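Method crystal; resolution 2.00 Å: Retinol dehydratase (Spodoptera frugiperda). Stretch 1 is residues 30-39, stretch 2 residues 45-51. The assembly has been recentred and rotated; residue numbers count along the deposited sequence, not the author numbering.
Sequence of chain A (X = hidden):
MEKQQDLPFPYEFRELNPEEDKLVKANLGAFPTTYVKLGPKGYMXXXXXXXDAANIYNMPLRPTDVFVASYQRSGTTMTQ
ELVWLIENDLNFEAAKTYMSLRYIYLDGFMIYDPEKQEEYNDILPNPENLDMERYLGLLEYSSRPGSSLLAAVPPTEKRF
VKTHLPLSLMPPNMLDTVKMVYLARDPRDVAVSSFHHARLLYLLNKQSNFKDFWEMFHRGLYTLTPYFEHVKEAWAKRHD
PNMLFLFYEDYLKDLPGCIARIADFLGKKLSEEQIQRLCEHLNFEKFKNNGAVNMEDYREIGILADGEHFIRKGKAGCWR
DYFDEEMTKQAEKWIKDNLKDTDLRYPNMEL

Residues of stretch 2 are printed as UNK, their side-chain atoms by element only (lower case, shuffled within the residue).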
# COMPACT_ATOMS: atom_id res chain seq x y z
N ALA A 30 -4.47 -14.93 -14.96
CA ALA A 30 -5.01 -14.09 -16.02
C ALA A 30 -4.30 -12.74 -16.12
O ALA A 30 -4.12 -12.21 -17.22
CB ALA A 30 -6.51 -13.89 -15.81
N PHE A 31 -3.90 -12.18 -14.99
CA PHE A 31 -3.23 -10.89 -15.02
C PHE A 31 -1.89 -11.02 -15.71
O PHE A 31 -1.14 -11.96 -15.47
CB PHE A 31 -3.03 -10.34 -13.61
CG PHE A 31 -2.63 -8.90 -13.59
CD1 PHE A 31 -3.49 -7.92 -14.10
CD2 PHE A 31 -1.39 -8.51 -13.09
CE1 PHE A 31 -3.12 -6.58 -14.11
CE2 PHE A 31 -1.01 -7.17 -13.10
CZ PHE A 31 -1.87 -6.20 -13.62
N PRO A 32 -1.55 -10.06 -16.59
CA PRO A 32 -0.30 -10.05 -17.35
C PRO A 32 1.03 -9.99 -16.60
O PRO A 32 1.93 -10.77 -16.89
CB PRO A 32 -0.47 -8.85 -18.29
CG PRO A 32 -1.95 -8.80 -18.50
CD PRO A 32 -2.46 -9.01 -17.09
N THR A 33 1.16 -9.08 -15.65
CA THR A 33 2.42 -8.95 -14.91
C THR A 33 2.70 -10.16 -14.01
O THR A 33 1.81 -10.63 -13.31
CB THR A 33 2.43 -7.68 -14.04
OG1 THR A 33 1.91 -6.58 -14.80
CG2 THR A 33 3.84 -7.35 -13.61
N THR A 34 3.93 -10.66 -14.04
CA THR A 34 4.32 -11.82 -13.24
C THR A 34 5.20 -11.41 -12.06
O THR A 34 5.67 -10.28 -12.00
CB THR A 34 5.09 -12.85 -14.09
OG1 THR A 34 6.21 -12.20 -14.71
CG2 THR A 34 4.20 -13.44 -15.16
N TYR A 35 5.44 -12.35 -11.14
CA TYR A 35 6.28 -12.07 -9.97
C TYR A 35 7.63 -12.81 -9.98
O TYR A 35 7.90 -13.65 -10.83
CB TYR A 35 5.57 -12.51 -8.68
CG TYR A 35 4.24 -11.85 -8.35
CD1 TYR A 35 3.04 -12.45 -8.72
CD2 TYR A 35 4.19 -10.69 -7.59
CE1 TYR A 35 1.82 -11.93 -8.32
CE2 TYR A 35 2.97 -10.15 -7.18
CZ TYR A 35 1.80 -10.78 -7.55
OH TYR A 35 0.59 -10.28 -7.13
N VAL A 36 8.44 -12.47 -8.98
CA VAL A 36 9.74 -13.08 -8.72
C VAL A 36 10.00 -12.78 -7.25
O VAL A 36 9.57 -11.75 -6.73
CB VAL A 36 10.90 -12.48 -9.55
CG1 VAL A 36 10.66 -12.71 -11.04
CG2 VAL A 36 11.08 -11.00 -9.23
N LYS A 37 10.67 -13.71 -6.57
CA LYS A 37 11.01 -13.55 -5.16
C LYS A 37 12.23 -12.64 -5.10
O LYS A 37 13.14 -12.77 -5.92
CB LYS A 37 11.35 -14.91 -4.55
CG LYS A 37 10.47 -15.36 -3.39
CD LYS A 37 9.08 -15.75 -3.84
CE LYS A 37 8.32 -16.49 -2.73
NZ LYS A 37 8.07 -15.65 -1.52
N LEU A 38 12.27 -11.73 -4.14
CA LEU A 38 13.40 -10.80 -4.04
C LEU A 38 14.07 -10.78 -2.68
O LEU A 38 13.41 -10.59 -1.66
CB LEU A 38 12.95 -9.38 -4.41
CG LEU A 38 14.06 -8.32 -4.43
CD1 LEU A 38 15.19 -8.81 -5.33
CD2 LEU A 38 13.52 -6.98 -4.92
N GLY A 39 15.38 -10.96 -2.66
CA GLY A 39 16.12 -10.95 -1.41
C GLY A 39 16.01 -12.23 -0.60
O GLY A 39 15.23 -13.12 -0.93
N UNK A 45 7.66 -9.46 -5.60
CA UNK A 45 7.62 -8.21 -6.34
C UNK A 45 7.30 -8.45 -7.80
O UNK A 45 7.74 -9.45 -8.39
c UNK A 45 9.29 -7.11 -4.77
c UNK A 45 8.97 -7.41 -6.23
c UNK A 45 10.11 -8.17 -6.88
N UNK A 46 6.49 -7.57 -8.37
CA UNK A 46 6.13 -7.68 -9.77
C UNK A 46 7.44 -7.58 -10.55
O UNK A 46 8.26 -6.70 -10.27
c UNK A 46 5.17 -6.56 -10.16
c UNK A 46 3.05 -6.08 -8.86
c UNK A 46 1.72 -6.34 -8.53
c UNK A 46 1.06 -7.39 -9.15
c UNK A 46 1.71 -8.17 -10.08
c UNK A 46 3.72 -6.85 -9.80
o UNK A 46 -0.26 -7.65 -8.86
c UNK A 46 3.04 -7.90 -10.40
N UNK A 47 7.64 -8.48 -11.51
CA UNK A 47 8.86 -8.51 -12.30
C UNK A 47 9.42 -7.15 -12.74
O UNK A 47 10.60 -6.89 -12.59
c UNK A 47 9.99 -9.87 -14.14
c UNK A 47 11.61 -12.37 -15.07
c UNK A 47 9.77 -10.76 -15.36
n UNK A 47 11.01 -11.41 -15.76
n UNK A 47 11.08 -12.80 -13.93
c UNK A 47 8.68 -9.42 -13.52
n UNK A 47 12.75 -12.90 -15.51
N UNK A 48 8.56 -6.26 -13.28
CA UNK A 48 9.03 -4.94 -13.71
C UNK A 48 9.76 -4.16 -12.62
O UNK A 48 10.38 -3.12 -12.89
c UNK A 48 6.95 -5.37 -14.69
c UNK A 48 7.16 -6.46 -13.66
c UNK A 48 7.73 -4.25 -14.14
N UNK A 49 9.69 -4.64 -11.39
CA UNK A 49 10.36 -3.94 -10.30
C UNK A 49 11.87 -3.98 -10.45
O UNK A 49 12.56 -2.99 -10.17
c UNK A 49 11.79 -2.28 -5.77
c UNK A 49 10.05 -2.57 -7.41
c UNK A 49 11.72 -4.26 -7.14
c UNK A 49 10.58 -3.80 -7.80
c UNK A 49 9.98 -4.56 -8.95
o UNK A 49 12.40 -1.50 -4.81
c UNK A 49 10.65 -1.81 -6.41
c UNK A 49 12.33 -3.50 -6.12
N UNK A 50 12.38 -5.12 -10.90
CA UNK A 50 13.82 -5.33 -11.05
C UNK A 50 14.58 -4.29 -11.88
O UNK A 50 15.78 -4.14 -11.70
c UNK A 50 14.41 -8.01 -9.49
c UNK A 50 14.07 -6.73 -11.61
c UNK A 50 13.74 -9.21 -11.57
c UNK A 50 13.60 -7.92 -10.77
N UNK A 51 13.90 -3.60 -12.78
CA UNK A 51 14.59 -2.59 -13.59
C UNK A 51 14.90 -1.32 -12.79
O UNK A 51 15.72 -0.50 -13.21
c UNK A 51 10.16 -0.89 -15.38
c UNK A 51 13.75 -2.25 -14.83
c UNK A 51 11.50 -1.52 -15.76
c UNK A 51 12.38 -1.66 -14.52
n UNK A 51 9.20 -0.81 -16.52

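Position 45 carries three side-chain carbons, one bearing the other two. There is no heteroatom. The fork starts at the first carbon, so the residue is beta-branched and apolar. One branch carbon lies against Val36 CG2 and Leu38 CB. This is Val45. Its CG2 is 3.8 Å from Val36 CG2 and 4.0 Å from Leu38 CB. Its backbone pairs with Val36 in both directions: Val45 N to Val36 O and Val36 N to Val45 O, each 3.2 Å.

Position 46 has one carbon, then a six-carbon ring bearing one oxygen. The ring lies over one face of the Tyr35 ring and comes near Thr33 CG2 and Phe31 CE2. That is a phenol, so this is Tyr46. Its ring forms an offset stack with the Tyr35 ring, centroids 4.5 Å apart and planes at 17°. Thr33 CG2 comes within 3.4 Å of Tyr46 CD2. Phe31 CE2 is 4.2 Å from Tyr46 CE2. Tyr46 OH lies 3.3 Å from Tyr35 OH.

Position 47 shows three carbons, a nitrogen, then a carbon carrying two more nitrogens. An end nitrogen comes close to Val36 CG1. This is a guanidinium, hence Arg47. The chain is extended through chi3. Arg47 NH1 sits 2.9 Å from Val36 CG1, which lies at the edge of the guanidinium. Both terminal nitrogens find hydrogen bonds elsewhere in the structure. Arg47 N donates to Thr34 O at 2.7 Å, almost perfectly straight.

Position 48 has three carbons that close a ring onto the backbone nitrogen. The carbon bonded to that nitrogen lies against Thr33 CG2. Only proline closes such a ring: Pro48. Its CD packs on Thr33 CG2 at 3.4 Å.

Position 49 again has one carbon and a six-carbon ring with one oxygen. A ring carbon lies near Leu38 CD2. It is Tyr49. Its CA-to-CB bond points toward stretch 1, and CE2 reaches Leu38 CD2 at 3.9 Å.

Position 50 has four carbons, forked at the second. The two end carbons lie near Val36 CG2 and Leu38 CD1. The fork one carbon further out than in Val45 makes it Leu50. Leu50 CD1 is 4.0 Å from Val36 CG2, and Leu50 CD2 is 4.3 Å from Leu38 CD1.

Position 51 has four carbons in a row ending in nitrogen, and none reaches stretch 1. It is Lys51, an exposed residue.

The contact begins as a short antiparallel pairing. Val36 and Val45 form the hydrogen-bonded pair, with both side chains on the same face of the sheet. Tyr35 and Tyr46 form the adjacent non-hydrogen-bonded pair. Their side chains diverge at first, yet the rings meet further out and stack. Beyond the strand, the bond from Arg47 N to Thr34 O continues the backbone link into the 3-10 segment. Leu38 and Val36 then pack with Val45 and Leu50, adding an apolar cluster to the backbone pairing.

Stretch 2 (45-51) VYRPYLK
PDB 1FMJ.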